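Thioredoxin reductase (Streptomyces clavuligerus, PDB 4NTD) is an FAD-dependent oxidoreductase of the thioredoxin reductase family that probably forms the disulfide bond of holomycin. Local coordinates at residues Gly239-Leu242 with Ala243-Gly247. Numbering follows the deposited sequence.
Sequences GVEL and AEDSG
Leu242 and Ser246 are joined through their backbones: the amide N of Leu242 gives a short hydrogen bond to Ser246 O (2.7 Å), almost straight at hydrogen (176°). Leu242 O in turn accepts from Asp245 N at 3.0 Å, a more bent bond. The second bond closes a type I turn from Leu242 to Asp245; the first spans the G1 bulge that follows, with Asp245 as its left-handed residue, which makes this a 3:5 hairpin linking strands 236-242 and 247-249. Ala243 takes helical torsions readily at the first turn corner, and Asp245 adopts the left-handed conformation (phi 76°), one that aspartate, like asparagine and glycine, enters comparatively easily.

Past the bulge, Glu241 and Gly247 form an antiparallel non-hydrogen-bonded pair. The bare CA of Gly247 offers a C-H to Val240 O (3.3 Å), while Glu241 CA makes a similar contact with Ser246 O (3.5 Å). On one face, Leu242 CD1 comes within 4.3 Å of Ser246 CB, a loose contact; Leu242 and Val240 both lean on Val227 of strand 227-233, which explains their apolar character, whereas the small polar Ser246, exposed in the loop just before strand 247-249, suits a place facing solvent.

Glu241 occupies the other face. Its CG, anti to the backbone N, leads an extended chain alongside Asp245. The carboxylates lie side by side with planes nearly perpendicular, and Glu241 OE2 is 3.8 Å from Asp245 OD2. Glu241 OE1, however, forms a salt bridge with Arg229 on the neighbouring strand. That arginine probably offsets much of the repulsion and keeps Glu241 ionised. At this hairpin tip, away from the FAD and glutathione sites, backbone bonds set the turn, while the closeness of the two acids is probably tolerated because Arg229 pairs with Glu241 and solvent screens the exposed Asp245.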
ATOM      1  N   GLY A 239      -3.854 -31.367  19.069  1.00 23.79           N
ATOM      2  CA  GLY A 239      -4.101 -32.146  17.865  1.00 24.05           C
ATOM      3  C   GLY A 239      -5.522 -32.096  17.348  1.00 23.70           C
ATOM      4  O   GLY A 239      -6.311 -31.226  17.726  1.00 24.55           O
ATOM      5  N   VAL A 240      -5.827 -33.047  16.471  1.00 22.98           N
ATOM      6  CA  VAL A 240      -7.111 -33.138  15.793  1.00 23.36           C
ATOM      7  C   VAL A 240      -7.676 -34.532  16.032  1.00 23.81           C
ATOM      8  O   VAL A 240      -6.980 -35.525  15.824  1.00 26.50           O
ATOM      9  CB  VAL A 240      -6.941 -32.903  14.275  1.00 25.24           C
ATOM     10  CG1 VAL A 240      -8.271 -33.024  13.544  1.00 28.96           C
ATOM     11  CG2 VAL A 240      -6.315 -31.536  14.019  1.00 25.35           C
ATOM     12  N   GLU A 241      -8.929 -34.602  16.478  1.00 21.96           N
ATOM     13  CA  GLU A 241      -9.606 -35.880  16.691  1.00 24.35           C
ATOM     14  C   GLU A 241     -10.556 -36.164  15.533  1.00 24.44           C
ATOM     15  O   GLU A 241     -11.279 -35.272  15.083  1.00 24.91           O
ATOM     16  CB  GLU A 241     -10.375 -35.879  18.014  1.00 25.78           C
ATOM     17  CG  GLU A 241     -11.055 -37.207  18.328  1.00 29.19           C
ATOM     18  CD  GLU A 241     -11.640 -37.273  19.728  1.00 42.27           C
ATOM     19  OE1 GLU A 241     -11.151 -36.557  20.624  1.00 43.54           O
ATOM     20  OE2 GLU A 241     -12.591 -38.055  19.935  1.00 47.16           O
ATOM     21  N   LEU A 242     -10.552 -37.411  15.066  1.00 25.16           N
ATOM     22  CA  LEU A 242     -11.388 -37.839  13.944  1.00 25.42           C
ATOM     23  C   LEU A 242     -12.638 -38.576  14.435  1.00 29.82           C
ATOM     24  O   LEU A 242     -12.729 -38.940  15.607  1.00 32.76           O
ATOM     25  CB  LEU A 242     -10.579 -38.733  13.001  1.00 27.84           C
ATOM     26  CG  LEU A 242      -9.288 -38.115  12.454  1.00 29.32           C
ATOM     27  CD1 LEU A 242      -8.459 -39.159  11.721  1.00 35.64           C
ATOM     28  CD2 LEU A 242      -9.594 -36.936  11.543  1.00 29.91           C
ATOM     29  N   ALA A 243     -13.585 -38.798  13.519  1.00 32.16           N
ATOM     30  CA  ALA A 243     -14.935 -39.319  13.837  1.00 35.95           C
ATOM     31  C   ALA A 243     -14.996 -40.512  14.790  1.00 45.20           C
ATOM     32  O   ALA A 243     -15.862 -40.555  15.667  1.00 49.90           O
ATOM     33  CB  ALA A 243     -15.692 -39.641  12.554  1.00 38.72           C
ATOM     34  N   GLU A 244     -14.097 -41.475  14.621  1.00 46.84           N
ATOM     35  CA  GLU A 244     -14.125 -42.687  15.445  1.00 44.46           C
ATOM     36  C   GLU A 244     -12.944 -42.738  16.421  1.00 43.04           C
ATOM     37  O   GLU A 244     -12.326 -43.786  16.618  1.00 44.17           O
ATOM     38  CB  GLU A 244     -14.177 -43.932  14.552  1.00 47.31           C
ATOM     39  CG  GLU A 244     -15.344 -43.941  13.566  1.00 52.37           C
ATOM     40  CD  GLU A 244     -16.705 -43.882  14.241  1.00 56.29           C
ATOM     41  OE1 GLU A 244     -16.862 -44.457  15.340  1.00 55.53           O
ATOM     42  OE2 GLU A 244     -17.627 -43.262  13.667  1.00 58.45           O
ATOM     43  N   ASP A 245     -12.645 -41.580  17.012  1.00 41.20           N
ATOM     44  CA  ASP A 245     -11.744 -41.447  18.171  1.00 44.94           C
ATOM     45  C   ASP A 245     -10.239 -41.557  17.888  1.00 37.93           C
ATOM     46  O   ASP A 245      -9.439 -41.503  18.825  1.00 44.01           O
ATOM     47  CB  ASP A 245     -12.137 -42.422  19.293  1.00 53.02           C
ATOM     48  CG  ASP A 245     -13.600 -42.303  19.692  1.00 61.21           C
ATOM     49  OD1 ASP A 245     -14.059 -43.135  20.502  1.00 63.81           O
ATOM     50  OD2 ASP A 245     -14.290 -41.384  19.202  1.00 64.93           O
ATOM     51  N   SER A 246      -9.847 -41.698  16.625  1.00 29.66           N
ATOM     52  CA  SER A 246      -8.435 -41.584  16.263  1.00 26.26           C
ATOM     53  C   SER A 246      -8.022 -40.129  16.387  1.00 25.52           C
ATOM     54  O   SER A 246      -8.836 -39.231  16.172  1.00 27.04           O
ATOM     55  CB  SER A 246      -8.176 -42.056  14.833  1.00 27.77           C
ATOM     56  OG  SER A 246      -8.301 -43.458  14.724  1.00 31.14           O
ATOM     57  N   GLY A 247      -6.762 -39.900  16.739  1.00 25.99           N
ATOM     58  CA  GLY A 247      -6.236 -38.549  16.874  1.00 26.74           C
ATOM     59  C   GLY A 247      -4.888 -38.393  16.204  0.95 26.07           C
ATOM     60  O   GLY A 247      -4.124 -39.352  16.101  1.00 24.76           O
TER